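Local coordinates for protein glycerol dehydrogenase (Schizosaccharomyces pombe, PDB 1TA9) that catalyses the NAD-dependent oxidation of glycerol to dihydroxyacetone, probably at a zinc-bound site, and serves in glycerol assimilation, at residues P377-T380 / D381-L385; E396-H399 / N400-K403. One frame throughout, in Å; residues are numbered along the deposited sequence.

Contact 1: P377-T380 / D381-L385; sequences PNVT and DEELL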
# COMPACT_ATOMS: atom_id res chain seq x y z
N PRO B 377 42.04 9.22 13.53
CA PRO B 377 41.65 10.33 12.67
C PRO B 377 42.73 10.80 11.70
O PRO B 377 42.43 11.28 10.61
CB PRO B 377 41.25 11.42 13.67
CG PRO B 377 42.16 11.14 14.83
CD PRO B 377 42.09 9.64 14.95
N ASN B 378 43.99 10.65 12.09
CA ASN B 378 45.10 11.08 11.26
C ASN B 378 45.70 9.99 10.38
O ASN B 378 46.81 10.15 9.86
CB ASN B 378 46.19 11.70 12.14
CG ASN B 378 45.68 12.85 12.97
OD1 ASN B 378 46.15 13.09 14.08
ND2 ASN B 378 44.71 13.58 12.43
N VAL B 379 45.00 8.87 10.21
CA VAL B 379 45.52 7.79 9.39
C VAL B 379 45.87 8.35 8.00
O VAL B 379 45.08 9.09 7.40
CB VAL B 379 44.50 6.63 9.28
CG1 VAL B 379 43.25 7.10 8.55
CG2 VAL B 379 45.14 5.44 8.58
N THR B 380 47.05 8.01 7.49
CA THR B 380 47.51 8.52 6.20
C THR B 380 47.03 7.72 4.99
O THR B 380 46.65 6.56 5.11
CB THR B 380 49.05 8.56 6.15
OG1 THR B 380 49.56 7.22 6.09
CG2 THR B 380 49.61 9.24 7.40
N ASP B 381 47.07 8.35 3.82
CA ASP B 381 46.65 7.68 2.60
C ASP B 381 47.53 6.47 2.35
O ASP B 381 47.07 5.45 1.85
CB ASP B 381 46.73 8.62 1.39
CG ASP B 381 45.69 9.73 1.44
OD1 ASP B 381 44.66 9.54 2.12
OD2 ASP B 381 45.89 10.77 0.79
N GLU B 382 48.81 6.58 2.69
CA GLU B 382 49.73 5.46 2.48
C GLU B 382 49.37 4.30 3.41
O GLU B 382 49.50 3.14 3.04
CB GLU B 382 51.17 5.91 2.71
CG GLU B 382 52.17 5.14 1.86
CD GLU B 382 51.77 5.10 0.39
OE1 GLU B 382 51.59 6.18 -0.22
OE2 GLU B 382 51.62 3.99 -0.15
N GLU B 383 48.92 4.62 4.62
CA GLU B 383 48.54 3.58 5.56
C GLU B 383 47.26 2.91 5.06
O GLU B 383 47.10 1.70 5.17
CB GLU B 383 48.31 4.18 6.96
CG GLU B 383 49.59 4.71 7.60
CD GLU B 383 49.37 5.25 9.00
OE1 GLU B 383 48.54 6.16 9.17
OE2 GLU B 383 50.04 4.75 9.93
N LEU B 384 46.36 3.71 4.49
CA LEU B 384 45.12 3.14 3.98
C LEU B 384 45.38 2.27 2.76
O LEU B 384 44.68 1.28 2.55
CB LEU B 384 44.13 4.25 3.65
CG LEU B 384 43.64 5.02 4.88
CD1 LEU B 384 42.61 6.05 4.46
CD2 LEU B 384 43.04 4.04 5.90
N LEU B 385 46.39 2.62 1.96
CA LEU B 385 46.72 1.81 0.80
C LEU B 385 47.27 0.49 1.29
O LEU B 385 47.08 -0.56 0.66
CB LEU B 385 47.75 2.52 -0.08
CG LEU B 385 47.20 3.64 -0.96
CD1 LEU B 385 48.34 4.30 -1.71
CD2 LEU B 385 46.17 3.08 -1.93
O HOH W 1 44.18 9.64 4.80

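Contact 2: E396-H399 / N400-K403; sequences ESIH and NMSK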
# COMPACT_ATOMS: atom_id res chain seq x y z
N GLU B 396 41.99 -13.77 1.26
CA GLU B 396 40.90 -12.99 1.85
C GLU B 396 39.50 -13.26 1.32
O GLU B 396 39.31 -13.57 0.14
CB GLU B 396 41.20 -11.49 1.75
CG GLU B 396 42.05 -10.97 2.91
CD GLU B 396 41.38 -11.15 4.27
OE1 GLU B 396 40.17 -11.47 4.31
OE2 GLU B 396 42.07 -10.98 5.30
N SER B 397 38.52 -13.13 2.21
CA SER B 397 37.12 -13.38 1.87
C SER B 397 36.51 -12.38 0.89
O SER B 397 35.45 -12.64 0.33
CB SER B 397 36.28 -13.43 3.15
OG SER B 397 36.39 -12.21 3.87
N ILE B 398 37.17 -11.25 0.69
CA ILE B 398 36.63 -10.25 -0.23
C ILE B 398 36.53 -10.80 -1.65
O ILE B 398 35.71 -10.33 -2.45
CB ILE B 398 37.49 -8.95 -0.21
CG1 ILE B 398 36.77 -7.84 -0.98
CG2 ILE B 398 38.86 -9.21 -0.82
CD1 ILE B 398 37.37 -6.47 -0.76
N HIS B 399 37.33 -11.81 -1.96
CA HIS B 399 37.31 -12.40 -3.30
C HIS B 399 36.06 -13.22 -3.59
O HIS B 399 35.87 -13.69 -4.72
CB HIS B 399 38.57 -13.23 -3.50
CG HIS B 399 39.83 -12.44 -3.36
ND1 HIS B 399 40.16 -11.40 -4.20
CD2 HIS B 399 40.81 -12.48 -2.42
CE1 HIS B 399 41.28 -10.84 -3.79
NE2 HIS B 399 41.70 -11.48 -2.72
N ASN B 400 35.20 -13.40 -2.59
CA ASN B 400 33.95 -14.14 -2.80
C ASN B 400 32.95 -13.25 -3.53
O ASN B 400 31.99 -13.74 -4.12
CB ASN B 400 33.33 -14.59 -1.46
CG ASN B 400 34.11 -15.72 -0.81
OD1 ASN B 400 34.60 -16.62 -1.48
ND2 ASN B 400 34.20 -15.69 0.52
N MET B 401 33.19 -11.94 -3.49
CA MET B 401 32.31 -10.99 -4.16
C MET B 401 32.55 -11.00 -5.67
O MET B 401 33.69 -11.10 -6.13
CB MET B 401 32.54 -9.57 -3.62
CG MET B 401 32.14 -9.40 -2.16
SD MET B 401 32.49 -7.77 -1.49
CE MET B 401 31.18 -6.78 -2.23
N SER B 402 31.47 -10.91 -6.44
CA SER B 402 31.61 -10.92 -7.89
C SER B 402 32.28 -9.62 -8.36
O SER B 402 33.00 -9.62 -9.36
CB SER B 402 30.23 -11.09 -8.56
OG SER B 402 29.35 -10.04 -8.21
N LYS B 403 32.05 -8.53 -7.63
CA LYS B 403 32.67 -7.25 -7.97
C LYS B 403 34.12 -7.30 -7.46
O LYS B 403 34.36 -7.72 -6.33
CB LYS B 403 31.93 -6.08 -7.31
CG LYS B 403 32.38 -4.70 -7.80
CD LYS B 403 31.62 -3.55 -7.13
CE LYS B 403 30.14 -3.54 -7.51
NZ LYS B 403 29.41 -2.40 -6.88
O HOH W 2 36.23 -9.20 -4.84

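Contact 1: P377-T380 / D381-L385
Glu383 reaches back along the first turn of helix 381-391 and closes on Thr380, the residue just before that helix. Its CB lies 3.4 Å from Thr380 OG1. Glu383 CG, placed beside its own backbone N and anti to the carbonyl carbon (chi1 -67°), passes Thr380 OG1 at 2.9 Å. From there the chain runs extended to the carboxylate, where Glu383 OE1 accepts from Thr380 N at 2.9 Å. This bond is nearly straight, 172° at the hydrogen, and uses the anti lone pair of OE1, the one turned away from OE2. Glu383 OE1 also lies 3.5 Å from Val379 CG2, a methyl that packs on Leu384 CD2 as well. In return, Thr380 OG1 accepts from Glu383 N at 3.1 Å; chi1 of 71° sets the hydroxyl between the threonine's own N and carbonyl carbon, within reach of the helix's first turn. Leu384 N donates to Thr380 O, an i to i+4 main-chain bond in the opening turn, while the leucine side chain leans on Ala411 and Ile414 of helix 407-428. One water donates to both Val379 O and Asp381 OD1, the latter also salt-bridged to Lys415. With an alanine at Glu383, Thr380 N is likely to lose its carboxylate acceptor, and the residues ahead of the helix to be held less firmly. The reciprocal pair of bonds, threonine side chain to Glu383 N and glutamate side chain to Thr380 N, is a capping box, with Thr380 as N-cap of helix 381-391.

Contact 2: E396-H399 / N400-K403
Ser397 and Asn400 meet in a local backbone-led turn, largely buried in the connection between helices 381-391 and 407-428 and packed against helix 313-322. Asn400 N donates to Ser397 O at 3.0 Å. Met401 N repeats the pattern on Ile398 O, at 3.2 Å. These successive i to i+3 bonds define a short 3-10 turn. At its start, Ser397 N donates to Glu396 OE1, which it meets on the anti side, 23° out of the carboxylate plane. The turn passes close to the active site, the Ser397 side chain lying next to that of His315, a zinc ligand.

Asn400 folds over the turn, its CB 3.4 Å from Ser397 O; with CG beside its own backbone N (chi1 -73°), the amide is carried back over that same carbonyl oxygen. Ile398 lays CG2 over the centre of the His399 ring, 4.0 Å above its plane. The polar ends of three side chains are tied to neighbouring backbone: Ser397 OG to Ala312 O, Asn400 ND2 to Leu311 O and His399 NE2 to Arg393 O. Across the turn, Ile398 CG1 approaches Met401 SD loosely, at 4.3 Å. Beyond the turn, Lys403 NZ forms a salt bridge with Glu289 of a third subunit, and Ser402 OG bonds to Asn247 of a second.

Both contacts are local turns in neighbouring parts of the chain: contact 1 is the start of helix 381-391, and contact 2 lies in the connection from it to helix 407-428. Their centres are 23 Å apart, and their nearest atoms, at about 11 Å, do not touch. Contact 1 is a surface contact, away from the annotated sites, where a carboxylate and a hydroxyl do the capping and only Leu384 is buried. Contact 2 is buried near the zinc site, and main-chain bonds do the work there, with polar side chains tied to neighbouring backbone. Contact 1 leans on helix 407-428 and meets no other subunit, whereas 400-403 reaches two.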